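Local structure of uncharacterized protein (Bacteroides eggerthii DSM 20697, 4ECO) at residues Gln570-Val581 / Val591-Ile602. The protein is of unknown function but, as a leucine-rich repeat protein, probably binds other proteins through its curved solenoid. Numbering follows the deposited sequence.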
ATOM      1  N   GLN A 570      -2.042  15.427 -28.421  1.00 41.66           N
ATOM      2  CA  GLN A 570      -3.310  14.777 -28.149  1.00 40.66           C
ATOM      3  C   GLN A 570      -4.371  15.793 -27.709  1.00 44.87           C
ATOM      4  O   GLN A 570      -4.189  16.496 -26.707  1.00 45.69           O
ATOM      5  CB  GLN A 570      -3.127  13.671 -27.084  1.00 40.82           C
ATOM      6  CG  GLN A 570      -4.413  12.913 -26.736  1.00 44.10           C
ATOM      7  CD  GLN A 570      -4.223  11.650 -25.942  1.00 59.85           C
ATOM      8  OE1 GLN A 570      -5.186  11.092 -25.431  1.00 56.46           O
ATOM      9  NE2 GLN A 570      -2.991  11.167 -25.810  1.00 52.35           N
ATOM     10  N   LEU A 571      -5.499  15.824 -28.439  1.00 39.84           N
ATOM     11  CA  LEU A 571      -6.640  16.675 -28.139  1.00 39.20           C
ATOM     12  C   LEU A 571      -7.897  15.851 -28.068  1.00 44.55           C
ATOM     13  O   LEU A 571      -8.286  15.226 -29.051  1.00 43.47           O
ATOM     14  CB  LEU A 571      -6.816  17.817 -29.152  1.00 39.40           C
ATOM     15  CG  LEU A 571      -8.104  18.646 -29.007  1.00 43.05           C
ATOM     16  CD1 LEU A 571      -8.144  19.437 -27.686  1.00 41.17           C
ATOM     17  CD2 LEU A 571      -8.293  19.557 -30.193  1.00 45.58           C
ATOM     18  N   GLN A 572      -8.565  15.909 -26.915  1.00 42.10           N
ATOM     19  CA  GLN A 572      -9.826  15.224 -26.689  1.00 41.36           C
ATOM     20  C   GLN A 572     -10.919  16.248 -26.542  1.00 42.98           C
ATOM     21  O   GLN A 572     -10.942  16.960 -25.546  1.00 42.71           O
ATOM     22  CB  GLN A 572      -9.736  14.338 -25.453  1.00 42.17           C
ATOM     23  CG  GLN A 572      -8.691  13.243 -25.530  1.00 55.54           C
ATOM     24  CD  GLN A 572      -8.760  12.363 -24.302  1.00 62.66           C
ATOM     25  OE1 GLN A 572      -9.524  12.611 -23.363  1.00 54.43           O
ATOM     26  NE2 GLN A 572      -7.952  11.316 -24.276  1.00 49.87           N
ATOM     27  N   ILE A 573     -11.806  16.354 -27.545  1.00 39.87           N
ATOM     28  CA  ILE A 573     -12.910  17.332 -27.560  1.00 39.46           C
ATOM     29  C   ILE A 573     -14.243  16.623 -27.928  1.00 45.00           C
ATOM     30  O   ILE A 573     -15.231  17.273 -28.257  1.00 46.46           O
ATOM     31  CB  ILE A 573     -12.547  18.505 -28.529  1.00 42.31           C
ATOM     32  CG1 ILE A 573     -13.401  19.759 -28.275  1.00 43.00           C
ATOM     33  CG2 ILE A 573     -12.455  18.085 -30.016  1.00 41.68           C
ATOM     34  CD1 ILE A 573     -12.805  21.058 -28.803  1.00 45.69           C
ATOM     35  N   GLY A 574     -14.261  15.303 -27.815  1.00 41.92           N
ATOM     36  CA  GLY A 574     -15.439  14.509 -28.113  1.00 43.34           C
ATOM     37  C   GLY A 574     -16.612  14.722 -27.177  1.00 50.62           C
ATOM     38  O   GLY A 574     -16.446  15.212 -26.055  1.00 50.96           O
ATOM     39  N   SER A 575     -17.821  14.333 -27.649  1.00 48.20           N
ATOM     40  CA  SER A 575     -19.109  14.381 -26.951  1.00 47.83           C
ATOM     41  C   SER A 575     -19.411  15.816 -26.489  1.00 51.85           C
ATOM     42  O   SER A 575     -19.674  16.074 -25.317  1.00 51.87           O
ATOM     43  CB  SER A 575     -19.143  13.385 -25.794  1.00 50.37           C
ATOM     44  OG  SER A 575     -20.471  13.144 -25.363  1.00 59.18           O
ATOM     45  N   ASN A 576     -19.352  16.747 -27.433  1.00 47.74           N
ATOM     46  CA  ASN A 576     -19.672  18.158 -27.227  1.00 47.85           C
ATOM     47  C   ASN A 576     -20.622  18.568 -28.352  1.00 54.43           C
ATOM     48  O   ASN A 576     -21.302  17.701 -28.918  1.00 54.64           O
ATOM     49  CB  ASN A 576     -18.387  19.034 -27.177  1.00 40.99           C
ATOM     50  CG  ASN A 576     -17.595  18.933 -25.897  1.00 55.28           C
ATOM     51  OD1 ASN A 576     -18.060  19.270 -24.817  1.00 53.97           O
ATOM     52  ND2 ASN A 576     -16.347  18.543 -25.996  1.00 42.94           N
ATOM     53  N   ASP A 577     -20.636  19.856 -28.714  1.00 51.17           N
ATOM     54  CA  ASP A 577     -21.440  20.345 -29.813  1.00 52.98           C
ATOM     55  C   ASP A 577     -20.597  21.290 -30.679  1.00 58.23           C
ATOM     56  O   ASP A 577     -21.067  22.353 -31.099  1.00 59.22           O
ATOM     57  CB  ASP A 577     -22.712  21.022 -29.290  1.00 56.21           C
ATOM     58  CG  ASP A 577     -23.803  21.235 -30.321  1.00 64.84           C
ATOM     59  OD1 ASP A 577     -23.667  20.704 -31.461  1.00 64.55           O
ATOM     60  OD2 ASP A 577     -24.801  21.909 -29.985  1.00 71.25           O
ATOM     61  N   ILE A 578     -19.355  20.866 -30.983  1.00 53.42           N
ATOM     62  CA  ILE A 578     -18.423  21.642 -31.788  1.00 53.22           C
ATOM     63  C   ILE A 578     -19.020  21.800 -33.190  1.00 59.42           C
ATOM     64  O   ILE A 578     -19.616  20.864 -33.725  1.00 60.65           O
ATOM     65  CB  ILE A 578     -16.983  21.036 -31.805  1.00 54.80           C
ATOM     66  CG1 ILE A 578     -16.432  20.820 -30.374  1.00 53.43           C
ATOM     67  CG2 ILE A 578     -15.998  21.864 -32.669  1.00 55.49           C
ATOM     68  CD1 ILE A 578     -16.431  22.043 -29.387  1.00 54.18           C
ATOM     69  N   ARG A 579     -18.914  23.022 -33.728  1.00 54.79           N
ATOM     70  CA  ARG A 579     -19.455  23.408 -35.019  1.00 54.33           C
ATOM     71  C   ARG A 579     -18.333  23.536 -36.057  1.00 55.97           C
ATOM     72  O   ARG A 579     -17.684  22.541 -36.357  1.00 55.14           O
ATOM     73  CB  ARG A 579     -20.256  24.717 -34.892  1.00 53.64           C
ATOM     74  CG  ARG A 579     -21.310  24.737 -33.793  1.00 55.40           C
ATOM     75  CD  ARG A 579     -22.392  23.707 -33.990  1.00 69.58           C
ATOM     76  NE  ARG A 579     -23.367  23.744 -32.903  1.00 81.32           N
ATOM     77  CZ  ARG A 579     -24.676  23.575 -33.063  1.00 93.65           C
ATOM     78  NH1 ARG A 579     -25.183  23.353 -34.273  1.00 67.44           N
ATOM     79  NH2 ARG A 579     -25.489  23.631 -32.019  1.00 86.87           N
ATOM     80  N   LYS A 580     -18.111  24.732 -36.599  1.00 52.36           N
ATOM     81  CA  LYS A 580     -17.133  24.958 -37.660  1.00 53.39           C
ATOM     82  C   LYS A 580     -15.714  25.074 -37.090  1.00 57.05           C
ATOM     83  O   LYS A 580     -15.448  25.871 -36.176  1.00 56.30           O
ATOM     84  CB  LYS A 580     -17.511  26.218 -38.491  1.00 57.48           C
ATOM     85  CG  LYS A 580     -16.557  26.655 -39.618  1.00 71.46           C
ATOM     86  CD  LYS A 580     -16.554  25.764 -40.868  1.00 81.42           C
ATOM     87  CE  LYS A 580     -15.958  26.458 -42.081  1.00 89.16           C
ATOM     88  NZ  LYS A 580     -14.514  26.810 -41.921  1.00 95.28           N
ATOM     89  N   VAL A 581     -14.811  24.259 -37.682  1.00 52.45           N
ATOM     90  CA  VAL A 581     -13.382  24.196 -37.411  1.00 50.72           C
ATOM     91  C   VAL A 581     -12.707  24.795 -38.653  1.00 55.86           C
ATOM     92  O   VAL A 581     -12.751  24.190 -39.734  1.00 56.27           O
ATOM     93  CB  VAL A 581     -12.911  22.757 -37.059  1.00 52.78           C
ATOM     94  CG1 VAL A 581     -11.419  22.723 -36.759  1.00 51.66           C
ATOM     95  CG2 VAL A 581     -13.697  22.192 -35.882  1.00 51.88           C
ATOM     96  N   VAL A 591      -3.210  12.232 -31.917  1.00 41.11           N
ATOM     97  CA  VAL A 591      -4.332  11.590 -31.220  1.00 39.10           C
ATOM     98  C   VAL A 591      -5.436  12.638 -31.108  1.00 42.69           C
ATOM     99  O   VAL A 591      -5.311  13.582 -30.329  1.00 41.09           O
ATOM    100  CB  VAL A 591      -3.989  10.953 -29.849  1.00 40.98           C
ATOM    101  CG1 VAL A 591      -5.235  10.343 -29.214  1.00 40.24           C
ATOM    102  CG2 VAL A 591      -2.895   9.903 -29.981  1.00 40.50           C
ATOM    103  N   LEU A 592      -6.484  12.509 -31.930  1.00 39.69           N
ATOM    104  CA  LEU A 592      -7.580  13.471 -31.929  1.00 38.47           C
ATOM    105  C   LEU A 592      -8.920  12.780 -31.777  1.00 42.62           C
ATOM    106  O   LEU A 592      -9.305  11.942 -32.601  1.00 43.25           O
ATOM    107  CB  LEU A 592      -7.544  14.306 -33.222  1.00 38.91           C
ATOM    108  CG  LEU A 592      -8.650  15.336 -33.471  1.00 42.16           C
ATOM    109  CD1 LEU A 592      -8.552  16.544 -32.512  1.00 40.48           C
ATOM    110  CD2 LEU A 592      -8.559  15.829 -34.885  1.00 44.09           C
ATOM    111  N   ASP A 593      -9.620  13.134 -30.701  1.00 39.90           N
ATOM    112  CA  ASP A 593     -10.962  12.648 -30.419  1.00 40.06           C
ATOM    113  C   ASP A 593     -11.945  13.753 -30.701  1.00 42.71           C
ATOM    114  O   ASP A 593     -11.966  14.756 -29.980  1.00 41.48           O
ATOM    115  CB  ASP A 593     -11.105  12.135 -28.969  1.00 41.37           C
ATOM    116  CG  ASP A 593     -12.554  12.001 -28.510  1.00 50.39           C
ATOM    117  OD1 ASP A 593     -13.369  11.415 -29.260  1.00 48.92           O
ATOM    118  OD2 ASP A 593     -12.882  12.535 -27.439  1.00 60.86           O
ATOM    119  N   ILE A 594     -12.739  13.579 -31.765  1.00 39.34           N
ATOM    120  CA  ILE A 594     -13.791  14.519 -32.145  1.00 39.97           C
ATOM    121  C   ILE A 594     -15.133  13.787 -32.174  1.00 47.27           C
ATOM    122  O   ILE A 594     -16.128  14.357 -32.624  1.00 50.38           O
ATOM    123  CB  ILE A 594     -13.496  15.217 -33.510  1.00 42.89           C
ATOM    124  CG1 ILE A 594     -13.286  14.182 -34.661  1.00 42.65           C
ATOM    125  CG2 ILE A 594     -12.344  16.234 -33.387  1.00 42.02           C
ATOM    126  CD1 ILE A 594     -13.394  14.718 -36.066  1.00 37.14           C
ATOM    127  N   LYS A 595     -15.151  12.520 -31.721  1.00 43.39           N
ATOM    128  CA  LYS A 595     -16.311  11.629 -31.785  1.00 43.76           C
ATOM    129  C   LYS A 595     -17.482  12.216 -31.023  1.00 52.56           C
ATOM    130  O   LYS A 595     -17.285  12.854 -29.998  1.00 52.53           O
ATOM    131  CB  LYS A 595     -15.966  10.223 -31.270  1.00 42.31           C
ATOM    132  CG  LYS A 595     -16.942   9.153 -31.724  1.00 37.12           C
ATOM    133  CD  LYS A 595     -16.442   7.746 -31.398  1.00 42.64           C
ATOM    134  CE  LYS A 595     -17.440   6.649 -31.714  1.00 53.19           C
ATOM    135  NZ  LYS A 595     -17.690   6.512 -33.175  1.00 70.26           N
ATOM    136  N   ASP A 596     -18.699  12.041 -31.574  1.00 52.30           N
ATOM    137  CA  ASP A 596     -19.962  12.522 -31.018  1.00 52.78           C
ATOM    138  C   ASP A 596     -19.943  14.063 -30.923  1.00 58.88           C
ATOM    139  O   ASP A 596     -19.945  14.649 -29.846  1.00 59.35           O
ATOM    140  CB  ASP A 596     -20.277  11.853 -29.660  1.00 53.28           C
ATOM    141  CG  ASP A 596     -21.625  12.203 -29.056  1.00 59.99           C
ATOM    142  OD1 ASP A 596     -22.536  12.600 -29.815  1.00 63.30           O
ATOM    143  OD2 ASP A 596     -21.770  12.071 -27.825  1.00 60.42           O
ATOM    144  N   ASN A 597     -19.895  14.698 -32.090  1.00 55.98           N
ATOM    145  CA  ASN A 597     -19.975  16.146 -32.325  1.00 54.99           C
ATOM    146  C   ASN A 597     -20.764  16.245 -33.607  1.00 58.61           C
ATOM    147  O   ASN A 597     -20.190  16.416 -34.682  1.00 57.93           O
ATOM    148  CB  ASN A 597     -18.573  16.792 -32.384  1.00 53.13           C
ATOM    149  CG  ASN A 597     -17.980  17.149 -31.049  1.00 61.18           C
ATOM    150  OD1 ASN A 597     -18.425  18.072 -30.381  1.00 46.68           O
ATOM    151  ND2 ASN A 597     -16.887  16.502 -30.681  1.00 56.97           N
ATOM    152  N   PRO A 598     -22.068  15.916 -33.547  1.00 56.35           N
ATOM    153  CA  PRO A 598     -22.861  15.798 -34.784  1.00 57.54           C
ATOM    154  C   PRO A 598     -22.923  17.045 -35.675  1.00 59.96           C
ATOM    155  O   PRO A 598     -23.277  16.900 -36.841  1.00 61.53           O
ATOM    156  CB  PRO A 598     -24.266  15.473 -34.264  1.00 59.93           C
ATOM    157  CG  PRO A 598     -24.261  15.907 -32.830  1.00 62.97           C
ATOM    158  CD  PRO A 598     -22.892  15.568 -32.373  1.00 57.06           C
ATOM    159  N   ASN A 599     -22.588  18.234 -35.174  1.00 53.75           N
ATOM    160  CA  ASN A 599     -22.696  19.420 -36.027  1.00 54.44           C
ATOM    161  C   ASN A 599     -21.325  20.001 -36.387  1.00 57.59           C
ATOM    162  O   ASN A 599     -21.254  21.154 -36.828  1.00 56.97           O
ATOM    163  CB  ASN A 599     -23.562  20.476 -35.349  1.00 55.49           C
ATOM    164  CG  ASN A 599     -24.946  19.961 -35.041  1.00 79.37           C
ATOM    165  OD1 ASN A 599     -25.679  19.502 -35.926  1.00 68.55           O
ATOM    166  ND2 ASN A 599     -25.298  19.946 -33.767  1.00 72.15           N
ATOM    167  N   ILE A 600     -20.250  19.180 -36.260  1.00 53.17           N
ATOM    168  CA  ILE A 600     -18.874  19.578 -36.555  1.00 51.68           C
ATOM    169  C   ILE A 600     -18.688  19.713 -38.077  1.00 57.12           C
ATOM    170  O   ILE A 600     -19.403  19.082 -38.857  1.00 57.71           O
ATOM    171  CB  ILE A 600     -17.827  18.595 -35.914  1.00 52.31           C
ATOM    172  CG1 ILE A 600     -16.453  19.279 -35.709  1.00 51.15           C
ATOM    173  CG2 ILE A 600     -17.704  17.276 -36.689  1.00 52.07           C
ATOM    174  CD1 ILE A 600     -15.449  18.552 -34.817  1.00 51.14           C
ATOM    175  N   SER A 601     -17.750  20.582 -38.471  1.00 54.01           N
ATOM    176  CA  SER A 601     -17.306  20.831 -39.843  1.00 54.08           C
ATOM    177  C   SER A 601     -15.796  21.028 -39.747  1.00 54.82           C
ATOM    178  O   SER A 601     -15.335  22.086 -39.304  1.00 52.15           O
ATOM    179  CB  SER A 601     -18.050  22.007 -40.463  1.00 59.78           C
ATOM    180  OG  SER A 601     -17.859  22.054 -41.870  1.00 73.94           O
ATOM    181  N   ILE A 602     -15.038  19.932 -40.029  1.00 51.64           N
ATOM    182  CA  ILE A 602     -13.582  19.834 -39.884  1.00 50.40           C
ATOM    183  C   ILE A 602     -12.927  19.270 -41.172  1.00 58.09           C
ATOM    184  O   ILE A 602     -13.459  18.354 -41.811  1.00 59.33           O
ATOM    185  CB  ILE A 602     -13.262  18.961 -38.627  1.00 51.04           C
ATOM    186  CG1 ILE A 602     -11.805  19.105 -38.141  1.00 49.70           C
ATOM    187  CG2 ILE A 602     -13.727  17.496 -38.755  1.00 51.11           C
ATOM    188  CD1 ILE A 602     -11.584  18.698 -36.648  1.00 46.68           C
TER
HETATM  189  O   HOH W   1     -21.745  19.337 -32.801  1.00 51.92           O
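Gln-570 lays its extended chain alongside Val-591, Gln-570 CG 3.7 Å from Val-591 CG1, where strand 570-572 runs parallel to strand 591-593. Leu-571 pairs in the ladder through both N and O and turns inward, its CD2 meeting Leu-592 CD1 at 3.8 Å. Past the strands, Ile-573 O takes two amides, Asn-576 ND2 and Asn-597 ND2, from opposite faces of its carbonyl plane; the Asn-597 bond is nearly straight (173°). The same ND2 also donates to Ile-594 O. Ser-575 OG donates to Asp-596 OD2, a carboxylate oxygen also salt-bridged to Arg-553. Asp-577 OD1 receives Asn-599 ND2 at 2.9 Å on its syn lone pair, while its OD2 pairs with Arg-579, whose guanidinium lies nearly parallel to the Asn-599 amide. With CG anti to the carbonyl carbon (chi1 -84°), the Asn-597 amide faces residues 573-578, and its OD1 accepts from Ile-578 N at 3.0 Å. A leucine in its place would probably leave Ile-578 N without this acceptor and take a donor from both Ile-573 O and Ile-594 O. Ile-578 and Val-581 pack on Ile-600 inside. Stacked coils with a buried asparagine ladder and an aliphatic core are the hallmark of the leucine-rich repeat solenoid.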